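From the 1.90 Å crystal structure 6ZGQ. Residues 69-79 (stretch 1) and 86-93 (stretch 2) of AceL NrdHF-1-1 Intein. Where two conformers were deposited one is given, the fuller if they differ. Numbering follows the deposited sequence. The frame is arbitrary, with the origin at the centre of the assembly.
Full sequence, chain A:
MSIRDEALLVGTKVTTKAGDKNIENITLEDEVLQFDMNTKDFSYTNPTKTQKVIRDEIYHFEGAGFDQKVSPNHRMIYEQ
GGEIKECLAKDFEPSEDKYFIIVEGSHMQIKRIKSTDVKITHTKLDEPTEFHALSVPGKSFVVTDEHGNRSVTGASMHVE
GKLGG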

# COMPACT_ATOMS: atom_id res chain seq x y z
N LYS A 69 5.93 3.64 2.40
CA LYS A 69 6.79 4.66 1.79
C LYS A 69 6.32 4.79 0.33
O LYS A 69 6.53 3.87 -0.47
CB LYS A 69 8.27 4.26 1.93
CG LYS A 69 8.72 4.13 3.38
CD LYS A 69 10.19 3.77 3.52
CE LYS A 69 10.56 3.41 4.95
NZ LYS A 69 10.25 1.98 5.26
N VAL A 70 5.65 5.90 0.03
CA VAL A 70 4.87 6.06 -1.21
C VAL A 70 5.18 7.41 -1.89
O VAL A 70 5.70 8.32 -1.23
CB VAL A 70 3.36 5.91 -0.88
CG1 VAL A 70 3.11 4.66 -0.04
CG2 VAL A 70 2.81 7.13 -0.16
N SER A 71 4.89 7.50 -3.19
CA SER A 71 4.99 8.75 -3.95
C SER A 71 3.88 9.71 -3.53
O SER A 71 2.87 9.28 -2.99
CB SER A 71 4.91 8.47 -5.46
OG SER A 71 5.92 7.55 -5.84
N PRO A 72 4.04 11.03 -3.78
CA PRO A 72 3.01 12.01 -3.43
C PRO A 72 1.58 11.68 -3.89
O PRO A 72 0.64 11.92 -3.12
CB PRO A 72 3.50 13.29 -4.12
CG PRO A 72 4.99 13.14 -4.15
CD PRO A 72 5.23 11.67 -4.37
N ASN A 73 1.43 11.12 -5.10
CA ASN A 73 0.11 10.85 -5.72
C ASN A 73 -0.29 9.38 -5.61
O ASN A 73 -1.23 8.97 -6.30
CB ASN A 73 0.07 11.28 -7.19
CG ASN A 73 0.33 12.76 -7.37
OD1 ASN A 73 -0.19 13.59 -6.63
ND2 ASN A 73 1.14 13.10 -8.36
N HIS A 74 0.42 8.61 -4.78
CA HIS A 74 0.04 7.22 -4.46
C HIS A 74 -1.30 7.22 -3.72
O HIS A 74 -1.53 8.09 -2.87
CB HIS A 74 1.09 6.54 -3.60
CG HIS A 74 0.75 5.12 -3.30
ND1 HIS A 74 0.79 4.14 -4.26
CD2 HIS A 74 0.33 4.52 -2.16
CE1 HIS A 74 0.42 2.99 -3.73
NE2 HIS A 74 0.13 3.20 -2.46
N ARG A 75 -2.17 6.25 -4.06
CA ARG A 75 -3.49 6.13 -3.45
C ARG A 75 -3.35 5.43 -2.09
O ARG A 75 -2.89 4.28 -2.03
CB ARG A 75 -4.45 5.37 -4.39
CG ARG A 75 -4.80 6.16 -5.65
CD ARG A 75 -5.46 5.30 -6.72
NE ARG A 75 -6.74 4.74 -6.27
CZ ARG A 75 -6.97 3.46 -5.97
NH1 ARG A 75 -6.02 2.54 -6.06
NH2 ARG A 75 -8.18 3.09 -5.56
N MET A 76 -3.67 6.15 -1.01
CA MET A 76 -3.75 5.58 0.34
C MET A 76 -5.16 5.05 0.52
O MET A 76 -6.11 5.71 0.08
CB MET A 76 -3.41 6.63 1.41
CG MET A 76 -2.01 7.19 1.28
SD MET A 76 -0.75 5.90 1.32
CE MET A 76 -0.82 5.44 3.05
N ILE A 77 -5.27 3.85 1.11
CA ILE A 77 -6.54 3.13 1.30
C ILE A 77 -6.81 3.09 2.81
O ILE A 77 -5.92 2.73 3.59
CB ILE A 77 -6.44 1.70 0.70
CG1 ILE A 77 -6.11 1.76 -0.80
CG2 ILE A 77 -7.72 0.90 0.94
CD1 ILE A 77 -7.15 2.43 -1.67
N TYR A 78 -8.00 3.54 3.20
CA TYR A 78 -8.42 3.58 4.60
C TYR A 78 -9.91 3.23 4.65
O TYR A 78 -10.57 3.29 3.61
CB TYR A 78 -8.13 4.95 5.22
CG TYR A 78 -8.81 6.12 4.55
CD1 TYR A 78 -8.24 6.74 3.44
CD2 TYR A 78 -10.01 6.62 5.03
CE1 TYR A 78 -8.86 7.82 2.83
CE2 TYR A 78 -10.64 7.69 4.43
CZ TYR A 78 -10.05 8.29 3.33
OH TYR A 78 -10.66 9.36 2.72
N GLU A 79 -10.38 2.83 5.84
CA GLU A 79 -11.80 2.63 6.13
C GLU A 79 -12.30 3.87 6.88
O GLU A 79 -11.57 4.40 7.73
CB GLU A 79 -12.03 1.36 6.97
CG GLU A 79 -13.50 0.99 7.10
CD GLU A 79 -13.78 -0.28 7.88
OE1 GLU A 79 -12.82 -1.00 8.25
OE2 GLU A 79 -14.97 -0.56 8.11
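Stretch 2 86-93: ECLAKDFE

Stretch 2 lies alongside stretch 1 as an antiparallel partner, first as a strand and then as a bend that closes over the turn. The phi/psi values of Glu 86, Cys 87 and Leu 88 (-125/156, -159/139 and -62/140) are extended, and this segment pairs with strand 75-79. The two axes approach to 4.4 Å, with N-to-C directions at 146°, so the pairing is antiparallel but visibly twisted.

The register follows from the CA spacing. Arg 75 CA lies 4.7 Å from Leu 88 CA and Ile 77 CA 4.7 Å from Glu 86 CA, the short spacing of non-hydrogen-bonded pairs; between them, Met 76 CA and Cys 87 CA stand 5.3 Å apart, and the two residues share two hydrogen bonds, Met 76 N to Cys 87 O at 2.8 Å and Cys 87 N to Met 76 O at 3.0 Å. CA-H...O contacts supplement this ladder, from Glu 86 CA to Met 76 O at 3.2 Å and from Leu 88 CA to His 74 O at 3.4 Å.

Beyond Leu 88 the backbone changes character. Ala 89, Lys 90 and Asp 91 have helical phi/psi, and Asp 91 N bonds to Leu 88 O at 2.9 Å. In stretch 1 the corresponding bend is a type I turn from Ser 71 to His 74, with His 74 N bonded to Ser 71 O at 3.1 Å. Carbonyls of this turn receive the amides of the opposing bend: Ala 89 N donates to His 74 O at 2.9 Å and Lys 90 N to Pro 72 O at 2.9 Å.

The clearest fit of bump to hollow is at Ala 89. Ala 89 CB points toward stretch 1 and enters a pocket lined by Val 70, Ser 71 and Met 76, lying 3.5 Å from Val 70 CG2, 3.6 Å from Ser 71 O and 4.0 Å from Met 76 CG. Contacts on these three residues at near van der Waals distance show that the small methyl is closely packed, and 70 Å² of Ala 89 is covered.

On the face that carries Met 76 and Cys 87, a second fit involves Tyr 78. Cys 87 CB meets the edge of its ring, 3.7 Å from Tyr 78 CE1, while Phe 92 directs an edge at one face. The ring centroids are 5.5 Å apart and the planes are inclined at 67°, an edge-to-face arrangement whose closest atoms are Phe 92 CE1 and Tyr 78 CD1 at 3.7 Å.

The other face bears Arg 75, Ile 77, Glu 86 and Leu 88. Here Glu 86 spans diagonally to Arg 75 in a two-pronged salt bridge, with Arg 75 NE to Glu 86 OE1 at 2.8 Å and Arg 75 NH2 to Glu 86 OE2 at 3.1 Å. Leu 88 CD2 rests 3.4 Å from Asn 73 O and 4.2 Å from Arg 75 CG. The extended Lys 90 side chain passes Pro 72, its CD 4.2 Å from Pro 72 CB, and its NZ donates to Asn 73 OD1 at 2.6 Å. In all, the contact buries 696 Å².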

# COMPACT_ATOMS: atom_id res chain seq x y z
N GLU A 86 -10.36 6.02 -0.68
CA GLU A 86 -9.01 6.33 -1.16
C GLU A 86 -8.76 7.83 -1.04
O GLU A 86 -9.71 8.63 -1.02
CB GLU A 86 -8.82 5.88 -2.62
CG GLU A 86 -9.91 6.41 -3.55
CD GLU A 86 -9.66 6.05 -4.99
OE1 GLU A 86 -8.73 6.62 -5.60
OE2 GLU A 86 -10.41 5.20 -5.52
N CYS A 87 -7.47 8.20 -0.95
CA CYS A 87 -6.97 9.59 -0.91
C CYS A 87 -5.50 9.58 -1.34
O CYS A 87 -4.77 8.67 -0.93
CB CYS A 87 -7.10 10.17 0.50
SG CYS A 87 -6.68 11.93 0.65
N LEU A 88 -5.08 10.56 -2.15
CA LEU A 88 -3.67 10.72 -2.54
C LEU A 88 -2.86 11.00 -1.26
O LEU A 88 -3.35 11.70 -0.38
CB LEU A 88 -3.53 11.85 -3.55
CG LEU A 88 -4.33 11.70 -4.86
CD1 LEU A 88 -3.89 12.73 -5.88
CD2 LEU A 88 -4.18 10.30 -5.43
N ALA A 89 -1.67 10.39 -1.17
CA ALA A 89 -0.77 10.50 -0.02
C ALA A 89 -0.54 11.95 0.41
O ALA A 89 -0.65 12.26 1.60
CB ALA A 89 0.56 9.81 -0.33
N LYS A 90 -0.25 12.83 -0.55
CA LYS A 90 0.01 14.26 -0.28
C LYS A 90 -1.22 14.99 0.29
O LYS A 90 -1.05 16.04 0.92
CB LYS A 90 0.52 14.97 -1.54
CG LYS A 90 -0.51 15.10 -2.66
CD LYS A 90 0.08 15.70 -3.91
CE LYS A 90 -0.99 16.13 -4.90
NZ LYS A 90 -0.47 16.18 -6.28
N ASP A 91 -2.42 14.45 0.06
CA ASP A 91 -3.70 15.06 0.49
C ASP A 91 -4.23 14.47 1.80
O ASP A 91 -5.10 15.09 2.41
CB ASP A 91 -4.77 14.92 -0.61
CG ASP A 91 -4.42 15.70 -1.87
OD1 ASP A 91 -3.90 16.82 -1.74
OD2 ASP A 91 -4.64 15.17 -2.97
N PHE A 92 -3.70 13.32 2.24
CA PHE A 92 -4.27 12.58 3.39
C PHE A 92 -4.13 13.40 4.68
O PHE A 92 -3.02 13.82 5.03
CB PHE A 92 -3.64 11.19 3.59
CG PHE A 92 -4.29 10.40 4.69
CD1 PHE A 92 -5.47 9.70 4.47
CD2 PHE A 92 -3.74 10.38 5.97
CE1 PHE A 92 -6.07 8.98 5.49
CE2 PHE A 92 -4.34 9.67 6.99
CZ PHE A 92 -5.51 8.97 6.75
N GLU A 93 -5.26 13.63 5.35
CA GLU A 93 -5.33 14.29 6.66
C GLU A 93 -5.86 13.29 7.68
O GLU A 93 -7.01 12.86 7.58
CB GLU A 93 -6.21 15.55 6.61
CG GLU A 93 -5.70 16.64 5.66
CD GLU A 93 -4.41 17.34 6.10
OE1 GLU A 93 -3.64 16.78 6.92
OE2 GLU A 93 -4.15 18.45 5.59